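Long-range contacts in separin (Saccharomyces cerevisiae, PDB 5U1T), which cleaves the MCD1/SCC1 subunit of cohesin at the onset of anaphase as a caspase-like cysteine protease and is held inactive by securin for most of the cell cycle: residues K1458-N1462 with C1486-S1492; D1410-L1416 with S1463-I1469. All blocks are in the same frame, centred on the assembly; numbering follows the deposited sequence.

Overall arrangement
Both contacts lie in the caspase-like protease domain of separase, within the peptidase C50 region, with their centres about 10 Å apart. Along the chain the order is strand 1412-1416, helix 1453-1461, strand 1465-1469 and then the loop into strand 1492-1494, so the two pairs of segments alternate. Interaction 2 joins two neighbouring parallel strands of the six-stranded mixed sheet. Interaction 1 joins the end of helix 1453-1461 to the loop that leads into strand 1492-1494, the neighbour of strand 1465-1469 in the sheet. The two touch directly: Phe1466 N lies 3.0 Å from Pro1491 O, a probable hydrogen bond. Strand 1492-1494 ends shortly before Cys1497, the probable catalytic cysteine.

Interaction 1 of 2, residues K1458-N1462 with C1486-S1492; sequences KMLQN and CTKIAPS
Residues 1458-1461 form the last turn of helix 1453-1461, and Asn1462 is the first residue to leave helical angles. Residues 1486-1491 form a largely extended loop that enters strand 1492-1494. The closest CA atoms are those of Gln1461 and Ile1489, 4.8 Å apart. Leu1460 is the centre of the contact. Its O accepts a hydrogen bond from Ala1490 N at 2.9 Å, and Ile1489 CA lies 3.6 Å from the same O. Leu1460 takes the mt rotamer, which puts CD2 3.9 Å from CG2 of Ile1489, itself mt. Gln1461 (chi1 m, chi2 t) lays its chain along the loop, with CG 3.6 Å from Lys1488 O. Ser1492, chi1 m, donates a hydrogen bond from OG to Ala1490 O at 2.8 Å. Phe1466 packs against Leu1460, Ala1490 and Ser1492. The helix thus packs on the parallel part of the sheet, its end tied to the loop before strand 1492-1494, within the alpha/beta fold of the caspase-like clan CD proteases.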
# COMPACT_ATOMS: atom_id res chain seq x y z
N LYS A 1458 -38.35 21.35 4.88
CA LYS A 1458 -38.95 22.41 5.69
C LYS A 1458 -40.36 21.96 6.05
O LYS A 1458 -40.84 22.24 7.14
CB LYS A 1458 -38.90 23.79 4.98
CG LYS A 1458 -40.15 24.27 4.20
CD LYS A 1458 -39.86 25.58 3.45
CE LYS A 1458 -38.46 25.52 2.79
NZ LYS A 1458 -38.10 26.61 1.81
N MET A 1459 -41.00 21.23 5.15
CA MET A 1459 -42.31 20.66 5.48
C MET A 1459 -42.23 19.81 6.73
O MET A 1459 -43.04 19.96 7.64
CB MET A 1459 -42.84 19.81 4.33
CG MET A 1459 -43.66 20.55 3.31
SD MET A 1459 -44.36 19.35 2.17
CE MET A 1459 -45.72 20.31 1.49
N LEU A 1460 -41.25 18.92 6.78
CA LEU A 1460 -41.13 17.98 7.89
C LEU A 1460 -40.86 18.67 9.21
O LEU A 1460 -41.47 18.33 10.22
CB LEU A 1460 -40.01 16.98 7.62
CG LEU A 1460 -40.31 16.00 6.49
CD1 LEU A 1460 -39.03 15.32 6.03
CD2 LEU A 1460 -41.37 15.01 6.93
N GLN A 1461 -39.96 19.64 9.21
CA GLN A 1461 -39.52 20.23 10.46
C GLN A 1461 -40.38 21.41 10.86
O GLN A 1461 -40.16 22.00 11.90
CB GLN A 1461 -38.07 20.69 10.37
CG GLN A 1461 -37.07 19.59 10.12
CD GLN A 1461 -35.74 20.14 9.67
OE1 GLN A 1461 -35.24 21.12 10.22
NE2 GLN A 1461 -35.17 19.55 8.64
N ASN A 1462 -41.36 21.74 10.02
CA ASN A 1462 -42.19 22.93 10.28
C ASN A 1462 -43.69 22.68 10.10
O ASN A 1462 -44.42 23.60 9.71
CB ASN A 1462 -41.76 24.09 9.37
CG ASN A 1462 -40.41 24.66 9.75
OD1 ASN A 1462 -39.39 24.37 9.11
ND2 ASN A 1462 -40.38 25.45 10.81
N CYS A 1486 -32.20 16.02 11.23
CA CYS A 1486 -33.24 16.73 11.97
C CYS A 1486 -33.32 16.24 13.40
O CYS A 1486 -32.75 15.21 13.76
CB CYS A 1486 -34.61 16.54 11.31
SG CYS A 1486 -34.64 16.93 9.58
N THR A 1487 -34.04 17.00 14.22
CA THR A 1487 -34.20 16.63 15.61
C THR A 1487 -35.68 16.56 15.95
O THR A 1487 -36.10 15.80 16.82
CB THR A 1487 -33.47 17.60 16.52
OG1 THR A 1487 -33.73 18.94 16.08
CG2 THR A 1487 -31.97 17.37 16.44
N LYS A 1488 -36.48 17.35 15.24
CA LYS A 1488 -37.93 17.30 15.39
C LYS A 1488 -38.61 17.20 14.01
O LYS A 1488 -38.39 18.02 13.12
CB LYS A 1488 -38.46 18.51 16.18
CG LYS A 1488 -38.06 18.52 17.68
CD LYS A 1488 -38.66 19.70 18.43
CE LYS A 1488 -38.24 19.76 19.92
NZ LYS A 1488 -38.87 18.71 20.81
N ILE A 1489 -39.41 16.15 13.84
CA ILE A 1489 -40.20 15.98 12.63
C ILE A 1489 -41.70 15.89 12.98
O ILE A 1489 -42.08 15.53 14.10
CB ILE A 1489 -39.71 14.75 11.84
CG1 ILE A 1489 -38.31 15.01 11.30
CG2 ILE A 1489 -40.64 14.40 10.68
CD1 ILE A 1489 -37.83 13.97 10.32
N ALA A 1490 -42.53 16.29 12.03
CA ALA A 1490 -43.97 16.21 12.19
C ALA A 1490 -44.44 14.77 12.13
O ALA A 1490 -43.89 13.97 11.37
CB ALA A 1490 -44.68 17.04 11.11
N PRO A 1491 -45.46 14.44 12.93
CA PRO A 1491 -46.20 13.18 12.81
C PRO A 1491 -46.52 12.91 11.34
O PRO A 1491 -47.16 13.74 10.70
CB PRO A 1491 -47.47 13.44 13.62
CG PRO A 1491 -47.05 14.41 14.67
CD PRO A 1491 -46.00 15.29 14.01
N SER A 1492 -46.07 11.79 10.79
CA SER A 1492 -46.20 11.58 9.36
C SER A 1492 -47.13 10.43 8.98
O SER A 1492 -47.05 9.33 9.53
CB SER A 1492 -44.82 11.35 8.76
OG SER A 1492 -43.95 12.41 9.10

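Interaction 2 of 2, residues D1410-L1416 with S1463-I1469; sequences DNISMIL and SNLFVYI
Ile1415 and Phe1466 form the apolar centre: the mt rotamer of Ile1415 puts CD1 3.8 Å from Phe1466 CE1. Tyr1468 CD2 lies 3.8 Å from Ile1415 CB. The Tyr1468 side chain is about 9 Å from that of Cys1497, the probable catalytic cysteine. Ser1413 shares this face. The other face carries Ile1412, Met1414, Leu1416, Leu1465, Val1467 and Ile1469. There Leu1416 (tp) and Ile1469 (mt) meet CD1 to CD1 at 3.8 Å, and Met1414 CE is 4.1 Å from Val1467 CG2.

The strands run parallel, with axes 4.7 Å apart at 4°. Ser1413 pairs with Phe1466, Met1414 with Val1467, Ile1415 with Tyr1468, and Leu1416 with Ile1469. Hydrogen bonds run from Ser1413 N to Leu1465 O (2.8 Å), Val1467 N to Ser1413 O (3.0 Å), Ile1415 N to Val1467 O (3.0 Å) and Ile1469 N to Ile1415 O (2.9 Å).

At the polar edge Asn1464 N donates to Asn1411 O at 2.9 Å. Ser1413 OG and Ser1463 OG form a very short hydrogen bond of 2.4 Å, though Ser1463 OG is less surely placed.

Both are inner strands of the caspase-like sheet, between strands 1444-1447 and 1492-1494. Met1459 of helix 1453-1461 packs on Ser1413, Ile1415 and Phe1466, and Leu1460 on Phe1466. Phe1433 of helix 1423-1436 covers Met1414 and Val1467.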
# COMPACT_ATOMS: atom_id res chain seq x y z
N ASP A 1410 -53.71 24.57 12.02
CA ASP A 1410 -52.82 25.25 11.06
C ASP A 1410 -51.48 24.55 10.85
O ASP A 1410 -51.13 23.60 11.55
CB ASP A 1410 -52.56 26.69 11.49
CG ASP A 1410 -52.18 26.81 12.96
OD1 ASP A 1410 -51.37 25.99 13.44
OD2 ASP A 1410 -52.70 27.73 13.62
N ASN A 1411 -50.73 25.04 9.87
CA ASN A 1411 -49.40 24.54 9.55
C ASN A 1411 -49.33 23.04 9.29
O ASN A 1411 -48.45 22.36 9.81
CB ASN A 1411 -48.42 24.88 10.68
CG ASN A 1411 -47.57 26.09 10.34
OD1 ASN A 1411 -47.68 27.13 10.99
ND2 ASN A 1411 -46.72 25.96 9.32
N ILE A 1412 -50.25 22.54 8.47
CA ILE A 1412 -50.22 21.14 8.07
C ILE A 1412 -49.78 20.98 6.59
O ILE A 1412 -50.24 21.70 5.71
CB ILE A 1412 -51.61 20.48 8.34
CG1 ILE A 1412 -52.71 21.14 7.52
CG2 ILE A 1412 -51.94 20.50 9.81
CD1 ILE A 1412 -53.08 20.38 6.29
N SER A 1413 -48.85 20.05 6.35
CA SER A 1413 -48.27 19.81 5.02
C SER A 1413 -48.86 18.58 4.36
O SER A 1413 -49.20 17.60 5.04
CB SER A 1413 -46.75 19.65 5.09
OG SER A 1413 -46.11 20.76 5.70
N MET A 1414 -48.97 18.61 3.04
CA MET A 1414 -49.44 17.45 2.31
C MET A 1414 -48.82 17.36 0.94
O MET A 1414 -48.49 18.36 0.32
CB MET A 1414 -50.94 17.47 2.17
CG MET A 1414 -51.51 18.84 2.23
SD MET A 1414 -53.24 18.77 2.69
CE MET A 1414 -53.17 17.42 3.86
N ILE A 1415 -48.65 16.12 0.49
CA ILE A 1415 -48.10 15.83 -0.82
C ILE A 1415 -49.03 14.80 -1.46
O ILE A 1415 -49.39 13.81 -0.83
CB ILE A 1415 -46.66 15.31 -0.71
CG1 ILE A 1415 -45.78 16.35 -0.01
CG2 ILE A 1415 -46.11 14.95 -2.07
CD1 ILE A 1415 -44.39 15.89 0.28
N LEU A 1416 -49.45 15.04 -2.69
CA LEU A 1416 -50.44 14.18 -3.33
C LEU A 1416 -50.05 13.82 -4.75
O LEU A 1416 -49.98 14.70 -5.60
CB LEU A 1416 -51.81 14.85 -3.31
CG LEU A 1416 -52.97 14.02 -3.82
CD1 LEU A 1416 -53.02 12.70 -3.07
CD2 LEU A 1416 -54.28 14.78 -3.66
N SER A 1463 -44.13 21.46 10.39
CA SER A 1463 -45.55 21.12 10.30
C SER A 1463 -46.07 20.50 11.59
O SER A 1463 -45.34 19.80 12.29
CB SER A 1463 -45.79 20.14 9.14
OG SER A 1463 -45.18 20.60 7.95
N ASN A 1464 -47.34 20.77 11.90
CA ASN A 1464 -48.03 20.05 12.96
C ASN A 1464 -48.43 18.67 12.47
O ASN A 1464 -48.62 17.74 13.26
CB ASN A 1464 -49.26 20.82 13.42
CG ASN A 1464 -48.91 22.11 14.12
OD1 ASN A 1464 -49.48 23.17 13.83
ND2 ASN A 1464 -47.95 22.04 15.04
N LEU A 1465 -48.56 18.54 11.16
CA LEU A 1465 -48.88 17.28 10.53
C LEU A 1465 -48.27 17.18 9.15
O LEU A 1465 -48.35 18.11 8.35
CB LEU A 1465 -50.39 17.10 10.44
CG LEU A 1465 -50.81 15.89 9.62
CD1 LEU A 1465 -50.32 14.62 10.29
CD2 LEU A 1465 -52.30 15.85 9.44
N PHE A 1466 -47.64 16.04 8.86
CA PHE A 1466 -47.15 15.77 7.52
C PHE A 1466 -47.86 14.57 6.91
O PHE A 1466 -47.82 13.48 7.47
CB PHE A 1466 -45.65 15.52 7.55
CG PHE A 1466 -45.09 15.13 6.23
CD1 PHE A 1466 -44.79 16.10 5.29
CD2 PHE A 1466 -44.89 13.81 5.91
CE1 PHE A 1466 -44.29 15.74 4.05
CE2 PHE A 1466 -44.39 13.45 4.67
CZ PHE A 1466 -44.08 14.41 3.75
N VAL A 1467 -48.53 14.75 5.77
CA VAL A 1467 -49.15 13.60 5.11
C VAL A 1467 -48.69 13.50 3.66
O VAL A 1467 -48.55 14.50 2.97
CB VAL A 1467 -50.70 13.65 5.21
CG1 VAL A 1467 -51.14 14.74 6.16
CG2 VAL A 1467 -51.36 13.78 3.85
N TYR A 1468 -48.41 12.27 3.22
CA TYR A 1468 -47.78 12.00 1.93
C TYR A 1468 -48.43 10.82 1.22
O TYR A 1468 -48.45 9.73 1.76
CB TYR A 1468 -46.29 11.74 2.12
CG TYR A 1468 -45.54 11.20 0.91
CD1 TYR A 1468 -45.47 9.83 0.65
CD2 TYR A 1468 -44.90 12.06 0.03
CE1 TYR A 1468 -44.78 9.34 -0.45
CE2 TYR A 1468 -44.20 11.57 -1.07
CZ TYR A 1468 -44.14 10.22 -1.30
OH TYR A 1468 -43.45 9.74 -2.40
N ILE A 1469 -48.93 11.04 0.01
CA ILE A 1469 -49.50 9.96 -0.79
C ILE A 1469 -48.75 9.77 -2.13
O ILE A 1469 -48.74 10.64 -2.99
CB ILE A 1469 -51.00 10.21 -1.08
CG1 ILE A 1469 -51.74 10.56 0.21
CG2 ILE A 1469 -51.63 9.01 -1.77
CD1 ILE A 1469 -53.23 10.60 0.06